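PDB 3S9V: abietadiene synthase, chloroplastic, which belongs to the terpene synthases, a family of largely alpha-helical enzymes, and carries both an N-terminal terpene synthase domain and a metal-binding domain. Local coordinates for residues A[468-482]-A[773-785]. Sequence-based numbering, arbitrary orientation.
Sequences KLDFNKVQSIHQTEL and KEHVKNCLFQPVA
N472 grips the backbone of V784 with both ends of its amide, fastening the C-terminal tail of this alpha-helical terpene synthase along helix 461-491. V784 N donates to N472 OD1 (3.0 Å) on a lone pair, in the carbonyl plane, while N472 ND2 returns a nearly straight bond to V784 O (2.9 Å, 169°). With the asparagine CG beside its own backbone N, the amide leans toward the N-terminal end of its helix, where V784 lies. The last helix, 768-781, crosses at 108°, measured on its part from 773 onward; the surface it buries here starts at N778, and the extended residues of the tail carry on alongside.

The tight part lies inward. V784 lays CG1 over one face of the F471 ring, 3.9 Å from its centroid in a CH-pi contact, and CG2 against K468 CA. At the ring's edge, near its plane, sits N778 O. R435 of helix 430-440 also touches V784. Q475 is likewise buried: CG stands anti to the backbone N and the extended chain drives the amide into the helix end. Its NE2 donates almost linearly to Q782 O (2.9 Å), approaching from above that carbonyl's plane, and weakly to C779 O; R435 supplies Q782 O with a second donor. L482 and L780 are buried too, but at longer range: L482 CD2 meets F781 CZ at 4.1 Å and L780 CD1 at 4.3 Å.

Toward solvent lies the chain end, where the extended K468 side chain runs beside A785. P783 is exposed yet closely packed, its CB 3.1 Å from N472 OD1 and its CG against Q475 OE1. One turn on from Q475, the partly exposed Q479 gives NE2 to L780 O at 3.0 Å, in the carbonyl plane but bent at the hydrogen to 132°.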
loop_
_atom_site.group_PDB
_atom_site.type_symbol
_atom_site.label_atom_id
_atom_site.label_comp_id
_atom_site.label_asym_id
_atom_site.label_seq_id
_atom_site.Cartn_x
_atom_site.Cartn_y
_atom_site.Cartn_z
ATOM N N LYS A 468 -7.722 15.281 -1.028
ATOM C CA LYS A 468 -8.343 15.887 -2.194
ATOM C C LYS A 468 -7.841 17.315 -2.407
ATOM O O LYS A 468 -7.447 17.689 -3.517
ATOM C CB LYS A 468 -9.869 15.865 -2.051
ATOM C CG LYS A 468 -10.465 14.464 -2.088
ATOM C CD LYS A 468 -11.989 14.494 -2.039
ATOM C CE LYS A 468 -12.570 13.100 -2.216
ATOM N NZ LYS A 468 -14.054 13.096 -2.072
ATOM N N LEU A 469 -7.842 18.107 -1.342
ATOM C CA LEU A 469 -7.374 19.483 -1.436
ATOM C C LEU A 469 -5.914 19.537 -1.887
ATOM O O LEU A 469 -5.538 20.368 -2.713
ATOM C CB LEU A 469 -7.515 20.188 -0.079
ATOM C CG LEU A 469 -8.927 20.591 0.366
ATOM C CD1 LEU A 469 -8.918 21.040 1.819
ATOM C CD2 LEU A 469 -9.438 21.711 -0.531
ATOM N N ASP A 470 -5.095 18.641 -1.351
ATOM C CA ASP A 470 -3.676 18.627 -1.683
ATOM C C ASP A 470 -3.441 18.138 -3.104
ATOM O O ASP A 470 -2.589 18.679 -3.816
ATOM C CB ASP A 470 -2.903 17.752 -0.684
ATOM C CG ASP A 470 -1.385 17.949 -0.775
ATOM O OD1 ASP A 470 -0.922 19.109 -0.689
ATOM O OD2 ASP A 470 -0.655 16.943 -0.921
ATOM N N PHE A 471 -4.198 17.125 -3.519
ATOM C CA PHE A 471 -4.050 16.584 -4.863
ATOM C C PHE A 471 -4.405 17.608 -5.931
ATOM O O PHE A 471 -3.709 17.719 -6.944
ATOM C CB PHE A 471 -4.914 15.340 -5.041
ATOM C CG PHE A 471 -4.741 14.668 -6.371
ATOM C CD1 PHE A 471 -5.425 15.126 -7.492
ATOM C CD2 PHE A 471 -3.883 13.575 -6.507
ATOM C CE1 PHE A 471 -5.261 14.504 -8.729
ATOM C CE2 PHE A 471 -3.708 12.945 -7.738
ATOM C CZ PHE A 471 -4.400 13.411 -8.853
ATOM N N ASN A 472 -5.484 18.355 -5.715
ATOM C CA ASN A 472 -5.893 19.367 -6.686
ATOM C C ASN A 472 -4.951 20.569 -6.666
ATOM O O ASN A 472 -4.664 21.151 -7.709
ATOM C CB ASN A 472 -7.335 19.822 -6.426
ATOM C CG ASN A 472 -8.345 18.722 -6.700
ATOM O OD1 ASN A 472 -8.146 17.892 -7.591
ATOM N ND2 ASN A 472 -9.438 18.717 -5.948
ATOM N N LYS A 473 -4.465 20.937 -5.484
ATOM C CA LYS A 473 -3.539 22.062 -5.374
ATOM C C LYS A 473 -2.272 21.753 -6.162
ATOM O O LYS A 473 -1.720 22.625 -6.829
ATOM C CB LYS A 473 -3.164 22.323 -3.916
ATOM C CG LYS A 473 -1.997 23.292 -3.747
ATOM C CD LYS A 473 -1.484 23.308 -2.312
ATOM C CE LYS A 473 -0.202 24.111 -2.193
ATOM N NZ LYS A 473 0.395 23.986 -0.834
ATOM N N VAL A 474 -1.815 20.509 -6.072
ATOM C CA VAL A 474 -0.611 20.075 -6.781
ATOM C C VAL A 474 -0.849 20.008 -8.297
ATOM O O VAL A 474 -0.040 20.500 -9.094
ATOM C CB VAL A 474 -0.150 18.683 -6.283
ATOM C CG1 VAL A 474 1.034 18.196 -7.098
ATOM C CG2 VAL A 474 0.214 18.759 -4.817
ATOM N N GLN A 475 -1.965 19.393 -8.680
ATOM C CA GLN A 475 -2.328 19.243 -10.080
ATOM C C GLN A 475 -2.494 20.611 -10.745
ATOM O O GLN A 475 -2.209 20.776 -11.927
ATOM C CB GLN A 475 -3.628 18.442 -10.189
ATOM C CG GLN A 475 -4.090 18.190 -11.605
ATOM C CD GLN A 475 -5.473 17.575 -11.666
ATOM O OE1 GLN A 475 -6.461 18.202 -11.281
ATOM N NE2 GLN A 475 -5.551 16.340 -12.152
ATOM N N SER A 476 -2.956 21.593 -9.979
ATOM C CA SER A 476 -3.148 22.938 -10.505
ATOM C C SER A 476 -1.791 23.530 -10.878
ATOM O O SER A 476 -1.618 24.085 -11.964
ATOM C CB SER A 476 -3.834 23.818 -9.460
ATOM O OG SER A 476 -4.005 25.136 -9.948
ATOM N N ILE A 477 -0.836 23.408 -9.962
ATOM C CA ILE A 477 0.516 23.903 -10.182
ATOM C C ILE A 477 1.143 23.211 -11.399
ATOM O O ILE A 477 1.873 23.836 -12.168
ATOM C CB ILE A 477 1.390 23.642 -8.941
ATOM C CG1 ILE A 477 0.903 24.514 -7.776
ATOM C CG2 ILE A 477 2.851 23.890 -9.269
ATOM C CD1 ILE A 477 1.621 24.251 -6.459
ATOM N N HIS A 478 0.841 21.924 -11.565
ATOM C CA HIS A 478 1.355 21.128 -12.682
ATOM C C HIS A 478 0.806 21.580 -14.033
ATOM O O HIS A 478 1.511 21.523 -15.037
ATOM C CB HIS A 478 1.041 19.635 -12.469
ATOM C CG HIS A 478 1.908 18.971 -11.438
ATOM N ND1 HIS A 478 1.722 17.667 -11.037
ATOM C CD2 HIS A 478 2.975 19.429 -10.738
ATOM C CE1 HIS A 478 2.634 17.350 -10.134
ATOM N NE2 HIS A 478 3.407 18.401 -9.935
ATOM N N GLN A 479 -0.449 22.020 -14.061
ATOM C CA GLN A 479 -1.071 22.491 -15.297
ATOM C C GLN A 479 -0.403 23.775 -15.769
ATOM O O GLN A 479 -0.317 24.037 -16.967
ATOM C CB GLN A 479 -2.560 22.729 -15.080
ATOM C CG GLN A 479 -3.290 21.470 -14.683
ATOM C CD GLN A 479 -4.730 21.717 -14.341
ATOM O OE1 GLN A 479 -5.050 22.647 -13.605
ATOM N NE2 GLN A 479 -5.616 20.875 -14.862
ATOM N N THR A 480 0.063 24.574 -14.820
ATOM C CA THR A 480 0.752 25.817 -15.139
ATOM C C THR A 480 2.093 25.448 -15.768
ATOM O O THR A 480 2.397 25.855 -16.891
ATOM C CB THR A 480 1.009 26.649 -13.867
ATOM O OG1 THR A 480 -0.244 27.055 -13.304
ATOM C CG2 THR A 480 1.842 27.877 -14.184
ATOM N N GLU A 481 2.885 24.666 -15.037
ATOM C CA GLU A 481 4.195 24.234 -15.518
ATOM C C GLU A 481 4.124 23.652 -16.928
ATOM O O GLU A 481 4.991 23.913 -17.776
ATOM C CB GLU A 481 4.783 23.186 -14.571
ATOM C CG GLU A 481 5.061 23.709 -13.166
ATOM C CD GLU A 481 5.655 22.653 -12.235
ATOM O OE1 GLU A 481 5.925 22.984 -11.060
ATOM O OE2 GLU A 481 5.853 21.499 -12.671
ATOM N N LEU A 482 3.086 22.860 -17.173
ATOM C CA LEU A 482 2.897 22.230 -18.469
ATOM C C LEU A 482 2.781 23.284 -19.564
ATOM O O LEU A 482 3.346 23.133 -20.651
ATOM C CB LEU A 482 1.644 21.355 -18.454
ATOM C CG LEU A 482 1.355 20.649 -19.777
ATOM C CD1 LEU A 482 2.533 19.764 -20.133
ATOM C CD2 LEU A 482 0.075 19.837 -19.674
ATOM N N LYS A 773 -3.067 7.857 -22.564
ATOM C CA LYS A 773 -4.052 8.938 -22.577
ATOM C C LYS A 773 -4.763 9.019 -21.213
ATOM O O LYS A 773 -4.903 10.097 -20.622
ATOM C CB LYS A 773 -5.070 8.671 -23.694
ATOM C CG LYS A 773 -6.117 9.754 -23.913
ATOM C CD LYS A 773 -5.525 10.996 -24.566
ATOM C CE LYS A 773 -6.609 12.030 -24.871
ATOM N NZ LYS A 773 -6.067 13.271 -25.502
ATOM N N GLU A 774 -5.191 7.861 -20.719
ATOM C CA GLU A 774 -5.891 7.758 -19.441
ATOM C C GLU A 774 -5.032 8.217 -18.256
ATOM O O GLU A 774 -5.517 8.907 -17.357
ATOM C CB GLU A 774 -6.347 6.306 -19.237
ATOM C CG GLU A 774 -7.086 6.012 -17.935
ATOM C CD GLU A 774 -8.404 6.755 -17.817
ATOM O OE1 GLU A 774 -9.128 6.853 -18.832
ATOM O OE2 GLU A 774 -8.722 7.229 -16.705
ATOM N N HIS A 775 -3.755 7.840 -18.260
ATOM C CA HIS A 775 -2.854 8.216 -17.173
ATOM C C HIS A 775 -2.626 9.714 -17.148
ATOM O O HIS A 775 -2.631 10.335 -16.082
ATOM C CB HIS A 775 -1.526 7.473 -17.321
ATOM C CG HIS A 775 -1.674 5.986 -17.270
ATOM N ND1 HIS A 775 -0.791 5.125 -17.886
ATOM C CD2 HIS A 775 -2.621 5.206 -16.696
ATOM C CE1 HIS A 775 -1.191 3.880 -17.698
ATOM N NE2 HIS A 775 -2.299 3.902 -16.979
ATOM N N VAL A 776 -2.437 10.290 -18.329
ATOM C CA VAL A 776 -2.217 11.722 -18.465
ATOM C C VAL A 776 -3.418 12.480 -17.915
ATOM O O VAL A 776 -3.274 13.468 -17.189
ATOM C CB VAL A 776 -1.989 12.097 -19.951
ATOM C CG1 VAL A 776 -2.110 13.593 -20.145
ATOM C CG2 VAL A 776 -0.605 11.624 -20.386
ATOM N N LYS A 777 -4.605 12.001 -18.260
ATOM C CA LYS A 777 -5.833 12.629 -17.802
ATOM C C LYS A 777 -5.941 12.583 -16.271
ATOM O O LYS A 777 -6.195 13.606 -15.634
ATOM C CB LYS A 777 -7.036 11.929 -18.444
ATOM C CG LYS A 777 -8.381 12.596 -18.187
ATOM C CD LYS A 777 -9.529 11.792 -18.795
ATOM C CE LYS A 777 -9.675 10.428 -18.130
ATOM N NZ LYS A 777 -10.785 9.630 -18.721
ATOM N N ASN A 778 -5.726 11.402 -15.689
ATOM C CA ASN A 778 -5.819 11.212 -14.239
ATOM C C ASN A 778 -4.825 11.998 -13.408
ATOM O O ASN A 778 -5.112 12.361 -12.267
ATOM C CB ASN A 778 -5.648 9.738 -13.867
ATOM C CG ASN A 778 -6.812 8.888 -14.299
ATOM O OD1 ASN A 778 -7.967 9.243 -14.076
ATOM N ND2 ASN A 778 -6.517 7.745 -14.912
ATOM N N CYS A 779 -3.652 12.251 -13.972
ATOM C CA CYS A 779 -2.618 12.956 -13.240
ATOM C C CYS A 779 -2.606 14.460 -13.452
ATOM O O CYS A 779 -2.393 15.223 -12.506
ATOM C CB CYS A 779 -1.245 12.373 -13.611
ATOM S SG CYS A 779 0.178 13.143 -12.805
ATOM N N LEU A 780 -2.857 14.894 -14.681
ATOM C CA LEU A 780 -2.791 16.320 -14.983
ATOM C C LEU A 780 -4.076 17.097 -15.251
ATOM O O LEU A 780 -4.099 18.309 -15.058
ATOM C CB LEU A 780 -1.846 16.543 -16.170
ATOM C CG LEU A 780 -0.437 15.946 -16.113
ATOM C CD1 LEU A 780 0.276 16.231 -17.427
ATOM C CD2 LEU A 780 0.338 16.533 -14.951
ATOM N N PHE A 781 -5.140 16.433 -15.688
ATOM C CA PHE A 781 -6.352 17.177 -16.010
ATOM C C PHE A 781 -7.579 16.991 -15.127
ATOM O O PHE A 781 -8.072 17.954 -14.543
ATOM C CB PHE A 781 -6.708 16.929 -17.477
ATOM C CG PHE A 781 -5.584 17.251 -18.422
ATOM C CD1 PHE A 781 -4.931 18.482 -18.348
ATOM C CD2 PHE A 781 -5.155 16.321 -19.360
ATOM C CE1 PHE A 781 -3.862 18.780 -19.193
ATOM C CE2 PHE A 781 -4.088 16.611 -20.209
ATOM C CZ PHE A 781 -3.439 17.845 -20.123
ATOM N N GLN A 782 -8.076 15.764 -15.037
ATOM C CA GLN A 782 -9.248 15.464 -14.224
ATOM C C GLN A 782 -8.909 15.627 -12.733
ATOM O O GLN A 782 -8.055 14.913 -12.206
ATOM C CB GLN A 782 -9.692 14.026 -14.502
ATOM C CG GLN A 782 -11.142 13.732 -14.183
ATOM C CD GLN A 782 -11.955 13.464 -15.436
ATOM O OE1 GLN A 782 -11.675 12.521 -16.180
ATOM N NE2 GLN A 782 -12.964 14.296 -15.680
ATOM N N PRO A 783 -9.554 16.583 -12.042
ATOM C CA PRO A 783 -9.245 16.746 -10.617
ATOM C C PRO A 783 -10.036 15.722 -9.800
ATOM O O PRO A 783 -10.981 15.117 -10.311
ATOM C CB PRO A 783 -9.691 18.181 -10.318
ATOM C CG PRO A 783 -9.698 18.842 -11.663
ATOM C CD PRO A 783 -10.274 17.762 -12.539
ATOM N N VAL A 784 -9.643 15.517 -8.546
ATOM C CA VAL A 784 -10.358 14.578 -7.688
ATOM C C VAL A 784 -11.442 15.321 -6.909
ATOM O O VAL A 784 -11.234 16.448 -6.456
ATOM C CB VAL A 784 -9.412 13.870 -6.687
ATOM C CG1 VAL A 784 -8.386 13.063 -7.441
ATOM C CG2 VAL A 784 -8.738 14.889 -5.771
ATOM N N ALA A 785 -12.600 14.686 -6.764
ATOM C CA ALA A 785 -13.722 15.285 -6.046
ATOM C C ALA A 785 -14.188 14.384 -4.908
ATOM O O ALA A 785 -15.345 14.443 -4.497
ATOM C CB ALA A 785 -14.882 15.552 -7.013
#